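Local coordinates for protein HIAXHD3 (Humicola insolens, PDB 3ZXK) that removes arabinofuranose side chains, probably from arabinoxylan, as a family 43 glycoside hydrolase and, with its active site re-engineered, probably also cuts the xylan backbone, at residues A[206-214]-A[245-253]; A[258-266]-A[275-283]. One frame throughout, in Å; residues are numbered along the deposited sequence.

Contact 1 (A[206-214]-A[245-253]); sequences LVTRPADAE and GFAHQGGIV. With AHR (alpha-L-arabinofuranose), chain C.
His248 reaches across to the bend at Ala211 and meets the arabinofuranose AHR in the glycan pocket. Its CB lies 3.8 Å from Thr208 OG1. Beyond it, CG sits between the backbone N and the carbonyl carbon (chi1 69°), which slides CG, ND1 and CE1 under the carbonyl O of Ala211, 3.2 Å above the centre of one face and 3.4 Å from CE1. At the ring's edge, CD2 meets Thr208 OG1 in plane, and ND1 donates to Phe246 O at 2.7 Å, fixing the ring's rotation. The tip, NE2, shares a 2.6 Å hydrogen bond with O2 of AHR. An alanine at this position would probably leave the sugar's O2 without this partner and open a gap beneath Ala211 O. Thr208 is itself held, its OG1 donating to Ala213 O at 2.8 Å. That carbonyl also takes the N-H of Arg209 in the classic bulge where Asp212 and Ala213 face Arg209. Farther out, Asp212 CB packs obliquely on the Phe246 ring, while its carboxylate pairs with Arg209 and Arg236. Next to His248, Gln249 N gives Glu214 OE1 a weak hydrogen bond, and at the far end Leu206 CD2 touches Ile252 CG2 at 3.7 Å. The contact sets the turn between strands 202-209 and 213-219 against the corner leading into strand 250-254, with Phe265 of strand 260-267 meeting the His248 ring.

Contact 2 (A[258-266]-A[275-283]); sequences GTWHYVAFM and PVVAPLRWT
Strands 260-267 and 273-282 form a beta hairpin in one antiparallel sheet of the family 43 catalytic domain, and this contact is the body of that hairpin. Tyr262 with Ala278 and Ala264 with Val276 are hydrogen-bonded pairs, each joined by two N-H to O bonds; Tyr262 N to Ala278 O measures 2.8 Å. Between these two pairs, at a non-hydrogen-bonded position, Val263 and Val277 lie side by side, their CG2 methyls 4.1 Å apart. Leu280 N adds a bond to Trp260 O, and two waters bridge the Trp260 and Leu280 backbones. Near the hairpin's turn Met266, in one of its two conformers, crosses Val276. The far end closes on indoles: Trp282 turns its NE1 edge to the face of Trp260 in an offset edge-to-face pair, planes at 77°, with NE1 3.3 Å from Trp260 CD1. Two residues before Trp282, a chi1 of -68° brings Leu280 CG over the opposite strand near Tyr262 N, and its methyls divide, CD1 to Trp260 CB and CD2 to Tyr262 CB. Arg200 makes a cation-pi contact with Trp282. In the sheet, strand 250-254 flanks 260-267, and strand 288-290 borders 273-282, Val290 touching Leu280.

From the N terminus, contact 1 comes first: 206-214 rounds its turn, and about thirty residues later the chain returns as 245-253, closing a long excursion. Contact 2 opens after that, 258-266 pairing with 275-283 across a short turn, so the two stand in series, neither nested nor crossed. Strand 250-254 links them, leaving contact 1 to run beside strand 260-267 in the same sheet. Gly251 O meets Val263 N at 2.8 Å, and Tyr262 OH reaches Gln249 O at 2.6 Å. Contact 1 ties the sheet holding 202-209 and 213-219 to that of 250-254, contact 2 knits 260-267 and 273-282 within the latter, and part of the glycan pocket, including His248 and Phe265, lies where the sheets meet.

Contact 1 (A[206-214]-A[245-253])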
# COMPACT_ATOMS: atom_id res chain seq x y z
N LEU A 206 19.02 1.86 9.85
CA LEU A 206 18.04 1.10 10.60
C LEU A 206 17.76 -0.20 9.87
O LEU A 206 17.54 -0.19 8.65
CB LEU A 206 16.73 1.88 10.73
CG LEU A 206 16.46 2.46 12.11
CD1 LEU A 206 17.49 3.54 12.45
CD2 LEU A 206 15.02 2.98 12.16
N VAL A 207 17.76 -1.30 10.61
CA VAL A 207 17.42 -2.62 10.04
C VAL A 207 16.43 -3.34 10.95
O VAL A 207 16.37 -3.05 12.14
CB VAL A 207 18.68 -3.51 9.80
CG1 VAL A 207 19.67 -2.85 8.86
CG2 VAL A 207 19.41 -3.83 11.13
N THR A 208 15.68 -4.26 10.36
CA THR A 208 14.77 -5.11 11.12
C THR A 208 15.29 -6.53 11.18
O THR A 208 15.88 -7.03 10.21
CB THR A 208 13.32 -5.10 10.53
OG1 THR A 208 12.43 -5.84 11.38
CG2 THR A 208 13.26 -5.71 9.14
N ARG A 209 15.03 -7.18 12.33
CA ARG A 209 15.10 -8.63 12.42
C ARG A 209 13.66 -9.15 12.25
O ARG A 209 12.81 -8.96 13.14
CB ARG A 209 15.69 -9.06 13.76
CG ARG A 209 15.77 -10.58 13.85
CD ARG A 209 16.14 -11.06 15.23
NE ARG A 209 15.10 -10.79 16.23
CZ ARG A 209 15.24 -11.04 17.52
NH1 ARG A 209 16.37 -11.57 17.97
NH2 ARG A 209 14.26 -10.77 18.37
N PRO A 210 13.35 -9.75 11.09
CA PRO A 210 11.96 -10.12 10.87
C PRO A 210 11.47 -11.12 11.91
O PRO A 210 12.18 -12.08 12.18
CB PRO A 210 11.99 -10.83 9.51
CG PRO A 210 13.21 -10.35 8.84
CD PRO A 210 14.20 -9.99 9.91
N ALA A 211 10.30 -10.91 12.51
CA ALA A 211 9.43 -9.73 12.32
C ALA A 211 9.21 -9.02 13.64
O ALA A 211 8.12 -8.50 13.89
CB ALA A 211 8.09 -10.14 11.74
N ASP A 212 10.21 -9.02 14.51
CA ASP A 212 9.94 -8.62 15.88
C ASP A 212 10.90 -7.60 16.48
O ASP A 212 10.71 -7.21 17.63
CB ASP A 212 9.86 -9.86 16.79
CG ASP A 212 11.17 -10.63 16.87
OD1 ASP A 212 12.12 -10.36 16.10
OD2 ASP A 212 11.25 -11.52 17.75
N ALA A 213 11.90 -7.16 15.73
CA ALA A 213 12.91 -6.25 16.28
C ALA A 213 13.41 -5.28 15.25
O ALA A 213 13.36 -5.57 14.04
CB ALA A 213 14.12 -6.99 16.91
N GLU A 214 13.86 -4.13 15.74
CA GLU A 214 14.54 -3.13 14.92
C GLU A 214 15.88 -2.81 15.60
O GLU A 214 15.91 -2.61 16.82
CB GLU A 214 13.71 -1.86 14.81
CG GLU A 214 14.27 -0.85 13.81
CD GLU A 214 13.93 -1.20 12.35
OE1 GLU A 214 13.27 -2.23 12.11
OE2 GLU A 214 14.34 -0.45 11.43
N GLY A 245 1.02 -8.55 15.82
CA GLY A 245 2.46 -8.78 15.86
C GLY A 245 3.19 -7.71 16.64
O GLY A 245 2.68 -7.16 17.63
N PHE A 246 4.38 -7.38 16.16
CA PHE A 246 5.25 -6.42 16.81
C PHE A 246 5.56 -5.27 15.90
O PHE A 246 5.72 -5.45 14.68
CB PHE A 246 6.59 -7.07 17.14
CG PHE A 246 6.48 -8.19 18.11
CD1 PHE A 246 6.39 -7.92 19.47
CD2 PHE A 246 6.40 -9.51 17.67
CE1 PHE A 246 6.25 -8.95 20.39
CE2 PHE A 246 6.29 -10.55 18.59
CZ PHE A 246 6.20 -10.27 19.95
N ALA A 247 5.65 -4.09 16.50
CA ALA A 247 6.16 -2.88 15.84
C ALA A 247 7.58 -3.12 15.38
O ALA A 247 8.44 -3.51 16.17
CB ALA A 247 6.10 -1.69 16.81
N HIS A 248 7.81 -2.94 14.07
CA HIS A 248 9.16 -3.14 13.52
C HIS A 248 9.29 -2.51 12.17
O HIS A 248 8.28 -2.04 11.60
CB HIS A 248 9.49 -4.64 13.47
CG HIS A 248 8.69 -5.42 12.45
ND1 HIS A 248 7.35 -5.63 12.55
CD2 HIS A 248 9.09 -6.04 11.28
CE1 HIS A 248 6.93 -6.34 11.48
NE2 HIS A 248 8.00 -6.61 10.72
N GLN A 249 10.52 -2.51 11.65
CA GLN A 249 10.84 -1.96 10.33
C GLN A 249 10.49 -0.45 10.31
O GLN A 249 10.57 0.23 11.36
CB GLN A 249 10.20 -2.81 9.22
CG GLN A 249 11.08 -2.86 7.97
CD GLN A 249 10.63 -3.92 6.98
OE1 GLN A 249 10.02 -4.93 7.36
NE2 GLN A 249 10.93 -3.68 5.68
N GLY A 250 10.14 0.13 9.17
CA GLY A 250 9.85 1.57 9.18
C GLY A 250 11.12 2.41 9.20
O GLY A 250 12.20 1.95 8.80
N GLY A 251 11.02 3.63 9.70
CA GLY A 251 12.17 4.53 9.69
C GLY A 251 12.00 5.65 10.67
O GLY A 251 10.98 5.75 11.37
N ILE A 252 13.01 6.51 10.71
CA ILE A 252 12.99 7.62 11.65
C ILE A 252 13.02 8.94 10.90
O ILE A 252 13.51 9.01 9.77
CB ILE A 252 14.14 7.54 12.69
CG1 ILE A 252 15.52 7.55 12.00
CG2 ILE A 252 13.96 6.28 13.56
CD1 ILE A 252 16.68 7.78 12.97
N VAL A 253 12.51 10.00 11.53
CA VAL A 253 12.34 11.28 10.85
C VAL A 253 12.33 12.40 11.89
O VAL A 253 11.85 12.20 13.02
CB VAL A 253 11.09 11.29 9.96
CG1 VAL A 253 9.78 11.08 10.77
CG2 VAL A 253 11.03 12.59 9.16
O5 AHR C . 5.10 -11.14 10.18
C5 AHR C . 4.72 -10.90 8.81
C4 AHR C . 5.86 -10.26 8.00
O4 AHR C . 7.01 -11.10 8.00
C3 AHR C . 6.42 -8.94 8.52
O3 AHR C . 5.63 -7.81 8.15
C2 AHR C . 7.78 -8.83 7.89
O2 AHR C . 8.73 -8.18 8.75
C1 AHR C . 8.16 -10.29 7.70
O HOH W 1 5.37 -8.89 13.95
O HOH W 2 9.25 -4.92 18.52

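Contact 2 (A[258-266]-A[275-283])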
# COMPACT_ATOMS: atom_id res chain seq x y z
N GLY A 258 13.16 19.79 15.56
CA GLY A 258 14.39 19.02 15.81
C GLY A 258 14.20 17.70 16.56
O GLY A 258 15.15 16.94 16.76
N THR A 259 12.97 17.43 16.99
CA THR A 259 12.70 16.19 17.71
C THR A 259 12.49 15.07 16.71
O THR A 259 11.87 15.27 15.65
CB THR A 259 11.43 16.28 18.60
OG1 THR A 259 10.30 16.62 17.77
CG2 THR A 259 11.60 17.31 19.70
N TRP A 260 13.00 13.89 17.05
CA TRP A 260 12.91 12.73 16.18
C TRP A 260 11.83 11.77 16.57
O TRP A 260 11.44 11.69 17.73
CB TRP A 260 14.24 12.01 16.17
CG TRP A 260 15.28 12.73 15.37
CD1 TRP A 260 16.01 13.88 15.72
CD2 TRP A 260 15.71 12.39 14.03
NE1 TRP A 260 16.86 14.22 14.72
CE2 TRP A 260 16.72 13.39 13.66
CE3 TRP A 260 15.37 11.39 13.12
CZ2 TRP A 260 17.37 13.36 12.43
CZ3 TRP A 260 16.02 11.37 11.88
CH2 TRP A 260 17.00 12.33 11.55
N HIS A 261 11.32 11.04 15.59
CA HIS A 261 10.21 10.09 15.78
C HIS A 261 10.49 8.82 15.03
O HIS A 261 11.10 8.83 13.95
CB HIS A 261 8.92 10.75 15.32
CG HIS A 261 8.60 12.01 16.08
ND1 HIS A 261 7.83 12.01 17.18
CD2 HIS A 261 9.07 13.31 15.92
CE1 HIS A 261 7.76 13.27 17.69
NE2 HIS A 261 8.53 14.06 16.91
N TYR A 262 10.06 7.70 15.60
CA TYR A 262 10.21 6.39 14.93
C TYR A 262 8.82 6.02 14.38
O TYR A 262 7.82 5.96 15.15
CB TYR A 262 10.79 5.35 15.91
CG TYR A 262 10.92 3.94 15.36
CD1 TYR A 262 11.12 3.71 13.99
CD2 TYR A 262 10.80 2.83 16.20
CE1 TYR A 262 11.23 2.42 13.48
CE2 TYR A 262 10.89 1.56 15.71
CZ TYR A 262 11.07 1.35 14.36
OH TYR A 262 11.15 0.04 13.91
N VAL A 263 8.74 5.81 13.07
CA VAL A 263 7.48 5.39 12.44
C VAL A 263 7.71 3.94 12.06
O VAL A 263 8.49 3.65 11.16
CB VAL A 263 7.12 6.22 11.17
CG1 VAL A 263 5.76 5.81 10.65
CG2 VAL A 263 7.11 7.70 11.50
N ALA A 264 7.03 3.04 12.75
CA ALA A 264 7.19 1.59 12.47
C ALA A 264 5.88 1.06 11.91
O ALA A 264 4.91 1.83 11.78
CB ALA A 264 7.57 0.82 13.75
N PHE A 265 5.78 -0.22 11.57
CA PHE A 265 4.44 -0.73 11.33
C PHE A 265 4.19 -2.00 12.11
O PHE A 265 5.14 -2.66 12.59
CB PHE A 265 4.13 -0.94 9.82
CG PHE A 265 5.12 -1.81 9.11
CD1 PHE A 265 5.00 -3.20 9.17
CD2 PHE A 265 6.18 -1.24 8.40
CE1 PHE A 265 5.92 -4.02 8.51
CE2 PHE A 265 7.08 -2.05 7.74
CZ PHE A 265 6.95 -3.43 7.79
N MET A 266 2.90 -2.32 12.23
CA MET A 266 2.38 -3.50 12.92
C MET A 266 1.88 -4.51 11.89
O MET A 266 1.35 -4.10 10.84
CB MET A 266 1.17 -3.11 13.78
CG MET A 266 1.41 -2.01 14.81
SD MET A 266 2.59 -2.46 16.11
CE MET A 266 1.83 -3.90 16.87
N PRO A 275 0.85 1.86 10.15
CA PRO A 275 1.90 2.59 10.85
C PRO A 275 1.54 3.05 12.27
O PRO A 275 0.40 3.43 12.55
CB PRO A 275 2.11 3.84 9.97
CG PRO A 275 0.80 4.05 9.28
CD PRO A 275 0.24 2.66 9.06
N VAL A 276 2.56 2.99 13.13
CA VAL A 276 2.49 3.49 14.52
C VAL A 276 3.70 4.41 14.72
O VAL A 276 4.74 4.23 14.09
CB VAL A 276 2.47 2.34 15.56
CG1 VAL A 276 1.19 1.52 15.40
CG2 VAL A 276 3.66 1.43 15.37
N VAL A 277 3.54 5.41 15.60
CA VAL A 277 4.55 6.46 15.81
C VAL A 277 4.90 6.57 17.30
O VAL A 277 4.01 6.53 18.15
CB VAL A 277 4.04 7.83 15.28
CG1 VAL A 277 5.10 8.91 15.45
CG2 VAL A 277 3.68 7.72 13.80
N ALA A 278 6.20 6.64 17.59
CA ALA A 278 6.69 6.98 18.95
C ALA A 278 7.79 8.06 18.90
O ALA A 278 8.55 8.13 17.95
CB ALA A 278 7.21 5.74 19.65
N PRO A 279 7.89 8.88 19.94
CA PRO A 279 9.04 9.78 20.01
C PRO A 279 10.35 9.03 20.28
O PRO A 279 10.35 7.92 20.87
CB PRO A 279 8.73 10.68 21.21
CG PRO A 279 7.36 10.29 21.66
CD PRO A 279 7.10 8.90 21.18
N LEU A 280 11.45 9.62 19.81
CA LEU A 280 12.81 9.20 20.14
C LEU A 280 13.50 10.21 21.05
O LEU A 280 13.24 11.39 20.96
CB LEU A 280 13.63 9.11 18.86
CG LEU A 280 13.27 8.00 17.89
CD1 LEU A 280 14.07 8.20 16.62
CD2 LEU A 280 13.53 6.62 18.48
N ARG A 281 14.39 9.73 21.91
CA ARG A 281 15.36 10.59 22.58
C ARG A 281 16.74 10.16 22.09
O ARG A 281 16.92 9.05 21.59
CB ARG A 281 15.26 10.47 24.11
CG ARG A 281 15.50 9.07 24.62
CD ARG A 281 15.42 8.95 26.14
NE ARG A 281 15.56 7.55 26.49
CZ ARG A 281 14.56 6.76 26.88
NH1 ARG A 281 13.33 7.24 27.03
NH2 ARG A 281 14.80 5.48 27.15
N TRP A 282 17.71 11.05 22.19
CA TRP A 282 19.08 10.71 21.84
C TRP A 282 19.89 10.60 23.10
O TRP A 282 19.78 11.44 23.99
CB TRP A 282 19.64 11.78 20.92
CG TRP A 282 19.04 11.67 19.54
CD1 TRP A 282 17.84 12.21 19.07
CD2 TRP A 282 19.57 10.88 18.44
NE1 TRP A 282 17.63 11.86 17.76
CE2 TRP A 282 18.64 11.06 17.32
CE3 TRP A 282 20.71 10.11 18.26
CZ2 TRP A 282 18.85 10.45 16.09
CZ3 TRP A 282 20.91 9.50 17.03
CH2 TRP A 282 20.01 9.68 15.96
N THR A 283 20.70 9.54 23.18
CA THR A 283 21.63 9.41 24.29
C THR A 283 22.76 10.44 24.15
O THR A 283 23.00 11.00 23.07
CB THR A 283 22.25 8.00 24.40
OG1 THR A 283 23.11 7.78 23.28
CG2 THR A 283 21.16 6.94 24.44
O HOH W 3 14.68 13.35 19.33
O HOH W 4 11.08 13.31 19.93